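Local coordinates for glycosylation Associate Protein 1 (Streptococcus agalactiae serotype V, PDB 6OYC), which probably acts in the accessory Sec system as a GT-B-like component of the Gap123 complex linked to glycosylation and secretion, perhaps by binding sugar, at residues I433-L436 / Y437-I440; V458-K462 / N463-I467; C481-L484 / T485-N488; S490-Y493 / S494-I498. One frame throughout, in Å; residues are numbered along the deposited sequence.

Contact 1 of 4, residues I433-L436 / Y437-I440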
loop_
_atom_site.group_PDB
_atom_site.type_symbol
_atom_site.label_atom_id
_atom_site.label_comp_id
_atom_site.label_asym_id
_atom_site.label_seq_id
_atom_site.Cartn_x
_atom_site.Cartn_y
_atom_site.Cartn_z
ATOM N N ILE A 433 13.848 1.076 13.668
ATOM C CA ILE A 433 12.480 0.977 13.150
ATOM C C ILE A 433 12.521 0.285 11.793
ATOM O O ILE A 433 12.514 0.959 10.751
ATOM C CB ILE A 433 11.809 2.355 13.035
ATOM C CG1 ILE A 433 12.083 3.195 14.282
ATOM C CG2 ILE A 433 10.303 2.199 12.822
ATOM C CD1 ILE A 433 11.706 4.658 14.135
ATOM N N PRO A 434 12.597 -1.041 11.752
ATOM C CA PRO A 434 12.714 -1.720 10.462
ATOM C C PRO A 434 11.455 -1.540 9.636
ATOM O O PRO A 434 10.349 -1.390 10.162
ATOM C CB PRO A 434 12.950 -3.191 10.838
ATOM C CG PRO A 434 12.674 -3.300 12.271
ATOM C CD PRO A 434 12.862 -1.945 12.879
ATOM N N ASP A 435 11.651 -1.508 8.319
ATOM C CA ASP A 435 10.550 -1.337 7.381
ATOM C C ASP A 435 9.521 -2.466 7.524
ATOM O O ASP A 435 9.864 -3.657 7.519
ATOM C CB ASP A 435 11.102 -1.272 5.953
ATOM C CG ASP A 435 10.001 -1.120 4.909
ATOM O OD1 ASP A 435 9.409 -0.036 4.844
ATOM O OD2 ASP A 435 9.717 -2.087 4.168
ATOM N N LEU A 436 8.254 -2.078 7.663
ATOM C CA LEU A 436 7.194 -3.047 7.922
ATOM C C LEU A 436 6.987 -3.975 6.734
ATOM O O LEU A 436 6.925 -5.203 6.899
ATOM C CB LEU A 436 5.885 -2.326 8.259
ATOM C CG LEU A 436 4.672 -3.263 8.351
ATOM C CD1 LEU A 436 4.872 -4.198 9.535
ATOM C CD2 LEU A 436 3.330 -2.513 8.464
ATOM N N TYR A 437 6.856 -3.411 5.526
ATOM C CA TYR A 437 6.564 -4.259 4.384
ATOM C C TYR A 437 7.692 -5.263 4.155
ATOM O O TYR A 437 7.439 -6.421 3.809
ATOM C CB TYR A 437 6.315 -3.437 3.117
ATOM C CG TYR A 437 5.931 -4.401 2.011
ATOM C CD1 TYR A 437 4.700 -5.047 2.035
ATOM C CD2 TYR A 437 6.823 -4.746 1.006
ATOM C CE1 TYR A 437 4.342 -5.976 1.053
ATOM C CE2 TYR A 437 6.467 -5.683 0.007
ATOM C CZ TYR A 437 5.230 -6.291 0.043
ATOM O OH TYR A 437 4.861 -7.220 -0.912
ATOM N N THR A 438 8.941 -4.840 4.363
ATOM C CA THR A 438 10.080 -5.749 4.244
ATOM C C THR A 438 9.969 -6.908 5.229
ATOM O O THR A 438 10.271 -8.056 4.881
ATOM C CB THR A 438 11.385 -4.976 4.457
ATOM O OG1 THR A 438 11.482 -3.937 3.478
ATOM C CG2 THR A 438 12.601 -5.888 4.327
ATOM N N GLN A 439 9.541 -6.629 6.464
ATOM C CA GLN A 439 9.323 -7.705 7.431
ATOM C C GLN A 439 8.251 -8.674 6.942
ATOM O O GLN A 439 8.424 -9.898 7.019
ATOM C CB GLN A 439 8.933 -7.129 8.789
ATOM C CG GLN A 439 10.006 -6.307 9.446
ATOM C CD GLN A 439 9.551 -5.769 10.779
ATOM O OE1 GLN A 439 8.679 -4.886 10.856
ATOM N NE2 GLN A 439 10.114 -6.312 11.845
ATOM N N ILE A 440 7.124 -8.139 6.448
ATOM C CA ILE A 440 6.055 -8.986 5.913
ATOM C C ILE A 440 6.570 -9.833 4.765
ATOM O O ILE A 440 6.264 -11.028 4.668
ATOM C CB ILE A 440 4.858 -8.128 5.466
ATOM C CG1 ILE A 440 4.107 -7.572 6.681
ATOM C CG2 ILE A 440 3.927 -8.931 4.565
ATOM C CD1 ILE A 440 3.342 -6.302 6.360
HETATM O O HOH W 1 8.716 -1.715 12.237
HETATM O O HOH W 2 6.645 -0.559 4.939
#

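Contact 2 of 4, residues V458-K462 / N463-I467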
loop_
_atom_site.group_PDB
_atom_site.type_symbol
_atom_site.label_atom_id
_atom_site.label_comp_id
_atom_site.label_asym_id
_atom_site.label_seq_id
_atom_site.Cartn_x
_atom_site.Cartn_y
_atom_site.Cartn_z
ATOM N N VAL A 458 10.164 -12.083 13.770
ATOM C CA VAL A 458 11.361 -12.913 13.741
ATOM C C VAL A 458 11.472 -13.634 15.072
ATOM O O VAL A 458 11.372 -13.008 16.133
ATOM C CB VAL A 458 12.627 -12.079 13.471
ATOM C CG1 VAL A 458 13.875 -12.913 13.739
ATOM C CG2 VAL A 458 12.621 -11.537 12.048
ATOM N N GLU A 459 11.643 -14.948 15.013
ATOM C CA GLU A 459 12.097 -15.731 16.154
ATOM C C GLU A 459 13.591 -15.981 15.972
ATOM O O GLU A 459 14.006 -16.546 14.955
ATOM C CB GLU A 459 11.326 -17.046 16.273
ATOM C CG GLU A 459 9.915 -16.897 16.841
ATOM C CD GLU A 459 9.259 -18.234 17.124
ATOM O OE1 GLU A 459 9.648 -18.894 18.111
ATOM O OE2 GLU A 459 8.359 -18.632 16.352
ATOM N N HIS A 460 14.387 -15.523 16.936
ATOM C CA HIS A 460 15.840 -15.658 16.882
ATOM C C HIS A 460 16.248 -17.088 16.555
ATOM O O HIS A 460 15.700 -18.043 17.109
ATOM C CB HIS A 460 16.434 -15.227 18.224
ATOM C CG HIS A 460 17.929 -15.199 18.251
ATOM N ND1 HIS A 460 18.680 -14.460 17.362
ATOM C CD2 HIS A 460 18.816 -15.806 19.076
ATOM C CE1 HIS A 460 19.964 -14.612 17.639
ATOM N NE2 HIS A 460 20.072 -15.424 18.674
ATOM N N ARG A 461 17.196 -17.225 15.620
ATOM C CA ARG A 461 17.788 -18.500 15.205
ATOM C C ARG A 461 16.759 -19.488 14.655
ATOM O O ARG A 461 17.046 -20.682 14.522
ATOM C CB ARG A 461 18.584 -19.152 16.347
ATOM C CG ARG A 461 19.854 -18.392 16.749
ATOM C CD ARG A 461 20.485 -18.977 18.016
ATOM N NE ARG A 461 21.105 -20.272 17.749
ATOM C CZ ARG A 461 22.415 -20.460 17.641
ATOM N NH1 ARG A 461 23.247 -19.432 17.791
ATOM N NH2 ARG A 461 22.892 -21.673 17.388
ATOM N N LYS A 462 15.566 -19.022 14.316
ATOM C CA LYS A 462 14.572 -19.860 13.656
ATOM C C LYS A 462 14.275 -19.378 12.249
ATOM O O LYS A 462 14.297 -20.178 11.301
ATOM C CB LYS A 462 13.274 -19.896 14.480
ATOM C CG LYS A 462 13.380 -20.635 15.802
ATOM C CD LYS A 462 12.003 -21.023 16.323
ATOM C CE LYS A 462 12.091 -21.627 17.709
ATOM N NZ LYS A 462 13.142 -22.693 17.768
ATOM N N ASN A 463 13.992 -18.080 12.091
ATOM C CA ASN A 463 13.798 -17.469 10.780
ATOM C C ASN A 463 14.520 -16.134 10.713
ATOM O O ASN A 463 14.164 -15.277 9.897
ATOM C CB ASN A 463 12.301 -17.290 10.459
ATOM C CG ASN A 463 11.626 -16.208 11.308
ATOM O OD1 ASN A 463 11.967 -15.997 12.481
ATOM N ND2 ASN A 463 10.654 -15.523 10.712
ATOM N N GLY A 464 15.508 -15.935 11.570
ATOM C CA GLY A 464 16.225 -14.677 11.605
ATOM C C GLY A 464 17.259 -14.697 12.711
ATOM O O GLY A 464 17.463 -15.705 13.399
ATOM N N TYR A 465 17.920 -13.560 12.868
ATOM C CA TYR A 465 19.014 -13.447 13.819
ATOM C C TYR A 465 19.059 -12.016 14.327
ATOM O O TYR A 465 19.131 -11.070 13.531
ATOM C CB TYR A 465 20.341 -13.840 13.170
ATOM C CG TYR A 465 21.456 -14.142 14.150
ATOM C CD1 TYR A 465 22.144 -13.113 14.795
ATOM C CD2 TYR A 465 21.841 -15.457 14.415
ATOM C CE1 TYR A 465 23.185 -13.382 15.683
ATOM C CE2 TYR A 465 22.883 -15.737 15.308
ATOM C CZ TYR A 465 23.547 -14.696 15.935
ATOM O OH TYR A 465 24.567 -14.967 16.816
ATOM N N ILE A 466 18.995 -11.866 15.645
ATOM C CA ILE A 466 19.025 -10.562 16.292
ATOM C C ILE A 466 20.442 -10.308 16.794
ATOM O O ILE A 466 20.945 -11.038 17.659
ATOM C CB ILE A 466 18.000 -10.486 17.435
ATOM C CG1 ILE A 466 16.613 -10.887 16.926
ATOM C CG2 ILE A 466 17.961 -9.090 18.015
ATOM C CD1 ILE A 466 15.523 -10.748 17.971
ATOM N N ILE A 467 21.089 -9.287 16.248
ATOM C CA ILE A 467 22.445 -8.924 16.640
ATOM C C ILE A 467 22.380 -7.826 17.696
ATOM O O ILE A 467 21.536 -6.919 17.631
ATOM C CB ILE A 467 23.296 -8.492 15.424
ATOM C CG1 ILE A 467 22.707 -7.263 14.748
ATOM C CG2 ILE A 467 23.402 -9.619 14.407
ATOM C CD1 ILE A 467 23.571 -6.703 13.649
#

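Contact 3 of 4, residues C481-L484 / T485-N488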
loop_
_atom_site.group_PDB
_atom_site.type_symbol
_atom_site.label_atom_id
_atom_site.label_comp_id
_atom_site.label_asym_id
_atom_site.label_seq_id
_atom_site.Cartn_x
_atom_site.Cartn_y
_atom_site.Cartn_z
ATOM N N CYS A 481 24.257 -17.685 5.513
ATOM C CA CYS A 481 24.749 -17.746 4.147
ATOM C C CYS A 481 25.578 -18.984 3.867
ATOM O O CYS A 481 25.504 -19.531 2.761
ATOM C CB CYS A 481 25.579 -16.500 3.839
ATOM S SG CYS A 481 24.530 -15.067 3.481
ATOM N N GLU A 482 26.347 -19.452 4.845
ATOM C CA GLU A 482 27.276 -20.548 4.629
ATOM C C GLU A 482 26.852 -21.848 5.295
ATOM O O GLU A 482 27.142 -22.917 4.757
ATOM C CB GLU A 482 28.672 -20.119 5.094
ATOM C CG GLU A 482 28.977 -18.702 4.567
ATOM C CD GLU A 482 30.333 -18.169 4.973
ATOM O OE1 GLU A 482 31.015 -18.836 5.780
ATOM O OE2 GLU A 482 30.715 -17.078 4.480
ATOM N N GLN A 483 26.131 -21.789 6.415
ATOM C CA GLN A 483 25.549 -22.986 7.018
ATOM C C GLN A 483 24.148 -23.172 6.431
ATOM O O GLN A 483 23.198 -22.479 6.815
ATOM C CB GLN A 483 25.525 -22.872 8.541
ATOM C CG GLN A 483 26.829 -22.375 9.173
ATOM C CD GLN A 483 26.787 -22.344 10.711
ATOM O OE1 GLN A 483 26.080 -23.137 11.352
ATOM N NE2 GLN A 483 27.544 -21.418 11.303
ATOM N N LEU A 484 24.020 -24.121 5.491
ATOM C CA LEU A 484 22.759 -24.339 4.786
ATOM C C LEU A 484 21.652 -24.810 5.710
ATOM O O LEU A 484 20.469 -24.576 5.430
ATOM C CB LEU A 484 22.936 -25.372 3.685
ATOM C CG LEU A 484 23.436 -24.889 2.336
ATOM C CD1 LEU A 484 24.132 -26.044 1.638
ATOM C CD2 LEU A 484 22.279 -24.371 1.512
ATOM N N THR A 485 22.002 -25.509 6.786
ATOM C CA THR A 485 20.975 -26.061 7.659
ATOM C C THR A 485 20.150 -24.960 8.327
ATOM O O THR A 485 18.946 -25.133 8.559
ATOM C CB THR A 485 21.630 -26.992 8.694
ATOM O OG1 THR A 485 20.662 -27.915 9.200
ATOM C CG2 THR A 485 22.227 -26.219 9.853
ATOM N N ASN A 486 20.772 -23.818 8.620
ATOM C CA ASN A 486 20.053 -22.735 9.278
ATOM C C ASN A 486 19.074 -22.076 8.322
ATOM O O ASN A 486 17.942 -21.746 8.704
ATOM C CB ASN A 486 21.047 -21.714 9.825
ATOM C CG ASN A 486 22.006 -22.322 10.827
ATOM O OD1 ASN A 486 21.609 -23.134 11.671
ATOM N ND2 ASN A 486 23.276 -21.930 10.747
ATOM N N TRP A 487 19.489 -21.896 7.069
ATOM C CA TRP A 487 18.615 -21.286 6.080
ATOM C C TRP A 487 17.386 -22.145 5.818
ATOM O O TRP A 487 16.264 -21.631 5.746
ATOM C CB TRP A 487 19.390 -21.044 4.793
ATOM C CG TRP A 487 18.720 -20.084 3.890
ATOM C CD1 TRP A 487 18.864 -18.722 3.880
ATOM C CD2 TRP A 487 17.780 -20.399 2.861
ATOM N NE1 TRP A 487 18.070 -18.173 2.900
ATOM C CE2 TRP A 487 17.394 -19.181 2.260
ATOM C CE3 TRP A 487 17.231 -21.594 2.384
ATOM C CZ2 TRP A 487 16.490 -19.127 1.212
ATOM C CZ3 TRP A 487 16.339 -21.537 1.338
ATOM C CH2 TRP A 487 15.976 -20.317 0.762
ATOM N N ASN A 488 17.567 -23.459 5.687
ATOM C CA ASN A 488 16.403 -24.298 5.436
ATOM C C ASN A 488 15.490 -24.364 6.645
ATOM O O ASN A 488 14.278 -24.541 6.486
ATOM C CB ASN A 488 16.823 -25.702 5.017
ATOM C CG ASN A 488 17.606 -25.704 3.731
ATOM O OD1 ASN A 488 17.220 -25.056 2.753
ATOM N ND2 ASN A 488 18.718 -26.431 3.720
#

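Contact 4 of 4, residues S490-Y493 / S494-I498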
loop_
_atom_site.group_PDB
_atom_site.type_symbol
_atom_site.label_atom_id
_atom_site.label_comp_id
_atom_site.label_asym_id
_atom_site.label_seq_id
_atom_site.Cartn_x
_atom_site.Cartn_y
_atom_site.Cartn_z
ATOM N N SER A 490 14.687 -21.878 8.268
ATOM C CA SER A 490 13.896 -20.663 8.142
ATOM C C SER A 490 12.808 -20.823 7.084
ATOM O O SER A 490 11.646 -20.454 7.311
ATOM C CB SER A 490 14.809 -19.483 7.810
ATOM O OG SER A 490 14.044 -18.318 7.538
ATOM N N LEU A 491 13.168 -21.371 5.923
ATOM C CA LEU A 491 12.171 -21.665 4.896
ATOM C C LEU A 491 11.080 -22.583 5.433
ATOM O O LEU A 491 9.885 -22.336 5.231
ATOM C CB LEU A 491 12.849 -22.290 3.677
ATOM C CG LEU A 491 12.015 -22.579 2.423
ATOM C CD1 LEU A 491 10.928 -21.505 2.133
ATOM C CD2 LEU A 491 12.965 -22.720 1.259
ATOM N N ILE A 492 11.476 -23.637 6.146
ATOM C CA ILE A 492 10.508 -24.591 6.674
ATOM C C ILE A 492 9.631 -23.929 7.722
ATOM O O ILE A 492 8.431 -24.215 7.829
ATOM C CB ILE A 492 11.242 -25.818 7.245
ATOM C CG1 ILE A 492 11.751 -26.701 6.109
ATOM C CG2 ILE A 492 10.356 -26.582 8.223
ATOM C CD1 ILE A 492 12.982 -27.509 6.475
ATOM N N TYR A 493 10.224 -23.044 8.524
ATOM C CA TYR A 493 9.446 -22.330 9.525
ATOM C C TYR A 493 8.393 -21.463 8.859
ATOM O O TYR A 493 7.245 -21.411 9.309
ATOM C CB TYR A 493 10.386 -21.497 10.393
ATOM C CG TYR A 493 9.744 -20.472 11.303
ATOM C CD1 TYR A 493 9.238 -19.275 10.798
ATOM C CD2 TYR A 493 9.702 -20.671 12.679
ATOM C CE1 TYR A 493 8.674 -18.323 11.630
ATOM C CE2 TYR A 493 9.141 -19.716 13.528
ATOM C CZ TYR A 493 8.630 -18.544 12.996
ATOM O OH TYR A 493 8.065 -17.589 13.821
ATOM N N SER A 494 8.765 -20.776 7.781
ATOM C CA SER A 494 7.805 -19.923 7.097
ATOM C C SER A 494 6.697 -20.745 6.457
ATOM O O SER A 494 5.514 -20.403 6.582
ATOM C CB SER A 494 8.528 -19.065 6.061
ATOM O OG SER A 494 9.545 -18.307 6.700
ATOM N N ILE A 495 7.060 -21.860 5.809
ATOM C CA ILE A 495 6.092 -22.647 5.042
ATOM C C ILE A 495 4.936 -23.103 5.920
ATOM O O ILE A 495 3.777 -23.093 5.489
ATOM C CB ILE A 495 6.800 -23.837 4.379
ATOM C CG1 ILE A 495 7.563 -23.358 3.149
ATOM C CG2 ILE A 495 5.798 -24.891 3.992
ATOM C CD1 ILE A 495 8.540 -24.364 2.597
ATOM N N ASP A 496 5.228 -23.484 7.168
ATOM C CA ASP A 496 4.184 -23.966 8.049
ATOM C C ASP A 496 3.322 -22.826 8.574
ATOM O O ASP A 496 2.096 -22.931 8.582
ATOM C CB ASP A 496 4.784 -24.779 9.204
ATOM C CG ASP A 496 5.637 -25.920 8.718
ATOM O OD1 ASP A 496 6.640 -26.287 9.371
ATOM O OD2 ASP A 496 5.250 -26.490 7.674
ATOM N N LYS A 497 3.942 -21.750 9.040
ATOM C CA LYS A 497 3.184 -20.555 9.401
ATOM C C LYS A 497 2.322 -20.068 8.234
ATOM O O LYS A 497 1.167 -19.657 8.419
ATOM C CB LYS A 497 4.150 -19.454 9.879
ATOM C CG LYS A 497 4.743 -19.731 11.254
ATOM C CD LYS A 497 4.655 -18.523 12.181
ATOM C CE LYS A 497 4.437 -18.982 13.622
ATOM N NZ LYS A 497 5.186 -20.242 13.945
ATOM N N ILE A 498 2.871 -20.115 7.024
ATOM C CA ILE A 498 2.123 -19.747 5.828
ATOM C C ILE A 498 0.801 -20.505 5.760
ATOM O O ILE A 498 -0.250 -19.933 5.439
ATOM C CB ILE A 498 2.994 -20.004 4.577
ATOM C CG1 ILE A 498 4.011 -18.864 4.373
ATOM C CG2 ILE A 498 2.136 -20.259 3.332
ATOM C CD1 ILE A 498 3.415 -17.525 4.026
#

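Contact 1 of 4, residues I433-L436 / Y437-I440
Asp-435 and Thr-438 meet at a single carboxylate oxygen, and that meeting caps the start of the helix. Thr-438 N donates to Asp-435 OD2 at 2.9 Å, and the hydroxyl of the same threonine, Thr-438 OG1, donates to OD2 of Asp-435 at 2.6 Å. Both arrive on the anti side of OD2, so the oxygen is held by two donors tilted to opposite faces of the carboxylate plane. This is an N-cap: Asp-435 stands just before the helix and its side chain accepts from an amide of the first turn. Its CG lies anti to the backbone N (chi1 179°), which swings the carboxylate forward over that turn. The other oxygen is used too, since a water donates to Asp-435 OD1 and accepts from Tyr-437 N at 2.9 Å. A negative group here would probably be steadied by the helix dipole. Backbone bonds follow, Gln-439 N to Asp-435 O and Ile-440 N to Leu-436 O, the latter 3.0 Å long and nearly straight. Beside them Leu-436 CG packs on Ile-440 CD1 at 3.9 Å, while a second water donates to Pro-434 O at 2.7 Å and only weakly to Gln-439 OE1. Further out, Thr-438 OG1 also bonds to Tyr-356 OH, Asp-435 N to Asp-429 OD2, and Tyr-437 OH to Asp-304 OD2. The cap thus opens helix 436-445 after strand 426-428 of the six-stranded parallel sheet, with the Tyr-437 side chain laid against helix 414-420.

Contact 2 of 4, residues V458-K462 / N463-I467
Asn-463 reaches back round the turn and uses its side-chain oxygen to take the amide of Glu-459: Glu-459 N donates to Asn-463 OD1 at 2.8 Å, in the carbonyl plane. The asparagine CG sits between its own backbone N and carbonyl carbon (chi1 70°), a torsion that turns the amide toward Val-458 and Glu-459, and its ND2 is spoken for by Phe-457 O. The return bond runs from Asn-463 N to Glu-459 O at 3.2 Å. Lys-462 N donates to that oxygen as well, closing residues 459-462 into a beta turn that leads toward the strand, so Glu-459 O serves two amides. Next along, Arg-461 N donates to Gly-464 O at 2.7 Å; Tyr-480 OH bonds to the same carbonyl oxygen. The imidazole takes a further amide. Ile-466 N points almost straight at His-460 ND1, 3.1 Å away with an N-H...N angle of 177°, so ND1 acts as the acceptor, with the donor 18° out of the ring plane. That bond helps set the ring, whose CE1 lies 3.6 Å above the plane of the Tyr-465 ring, over its centre. The two rings form an edge-to-face, T-shaped pair. Val-458 CG1 packs on Gly-464 CA at 3.6 Å. Glu-459 OE2 finds its partner in Tyr-493 OH. Strand 464-466 is the edge strand of the six-stranded parallel sheet within this chain, bonded through its backbone to strand 449-451; Tyr-465 leans on helix 473-481, and Asn-463 rests against helix 484-502.

Contact 3 of 4, residues C481-L484 / T485-N488
Leu-484 O accepts from Asn-488 N at 3.1 Å, a well-formed i to i+4 bond of the first helical turn. Two weaker bonds join Gln-483 to Asn-486. Asn-486 N leans on Gln-483 O at 3.3 Å, and the side-chain amides meet where Asn-486 ND2 donates to Gln-483 OE1 at 3.1 Å; at 139° this bond is bent as well as weak, and the amide planes stand 53° apart. The glutamine occupies the N-cap position, but here its amide reaches the Asn-486 side chain. Its chain runs extended beyond CG, while Asn-486 CG lies beside its own backbone N (chi1 -60°), bringing ND2 back over the glutamine so that it also touches Gln-483 CB at 3.3 Å. Tyr-479 O is the stronger partner of Asn-486 ND2, and Asn-486 OD1 accepts from Arg-489 NH2. Packing is lighter: Trp-487 CB rests 3.7 Å from Leu-484 O, and the indole turns away from this turn of chain. There Trp-487 NE1 bonds to Arg-425 O, the ring makes a cation-pi contact with the Arg-425 side chain, and Pro-448 touches it too. The contact thus marks the short passage from helix 473-481 into helix 484-502, with Trp-487 fastening the new helix to neighbouring loops. Chemically, the Gln-483 side chain offers only a weak, bent amide bond to another side chain, consistent with a helix start that gets little from its N-cap residue, while Asn-486 ND2 is bonded more strongly to the preceding helix.

Contact 4 of 4, residues S490-Y493 / S494-I498
A middle stretch of the long helix 484-502, in the C-terminal part of this accessory Sec protein, brings 490-493 and 494-498 together by i to i+4 contacts. Ser-490 O is shared: Ser-494 N donates to it at 2.9 Å, and the hydroxyl Ser-494 OG donates to Ser-490 O as well, at 3.1 Å. The two donors come from opposite faces of the carbonyl plane. Ser-494 OG can turn back so because it lies beside its own backbone N and anti to the carbonyl carbon (chi1 -57°), a serine side chain folded down on the preceding turn and satisfied without leaving the helix. One residue on, Ile-495 N bonds to Leu-491 O, and the same pair of residues packs through its methyls, Leu-491 CD1 to Ile-495 CD1 at 3.8 Å. The next two backbone bonds are weak: Asp-496 N to Ile-492 O at 3.4 Å and Lys-497 N to Tyr-493 O. Beyond the two segments, Ser-490 OG is bonded to Gly-446 O, and Tyr-493 OH has Glu-459 as its partner, in the loop before strand 464-466. Should that glutamate be charged, it would probably add negative potential near the lysine. Lys-497 bends at chi2, chi3 and chi4 to bring its chain over one face of the tyrosine, Lys-497 CG lying toward the rim. The ammonium ends in an off-centre cation-pi contact: Lys-497 NZ is 4.5 Å from the centroid of the Tyr-493 ring, 33° off its normal.

From the N terminus the four contacts come in series, none nested in or crossing another. Contact 1 closes the turn from strand 426-428 into helix 436-445; contact 2 closes the loop that leads into strand 464-466; contact 3 closes the short link between helices 473-481 and 484-502; and contact 4 lies farther along that last helix. Contacts 3 and 4 therefore share one helix. Contacts 2 and 4 touch directly, with Lys-462 O and Asn-463 CA packed on Ser-490, which sets the edge of the six-stranded parallel sheet against the helix. Contact 1 touches none of the others, its centre about 15 Å from that of contact 2.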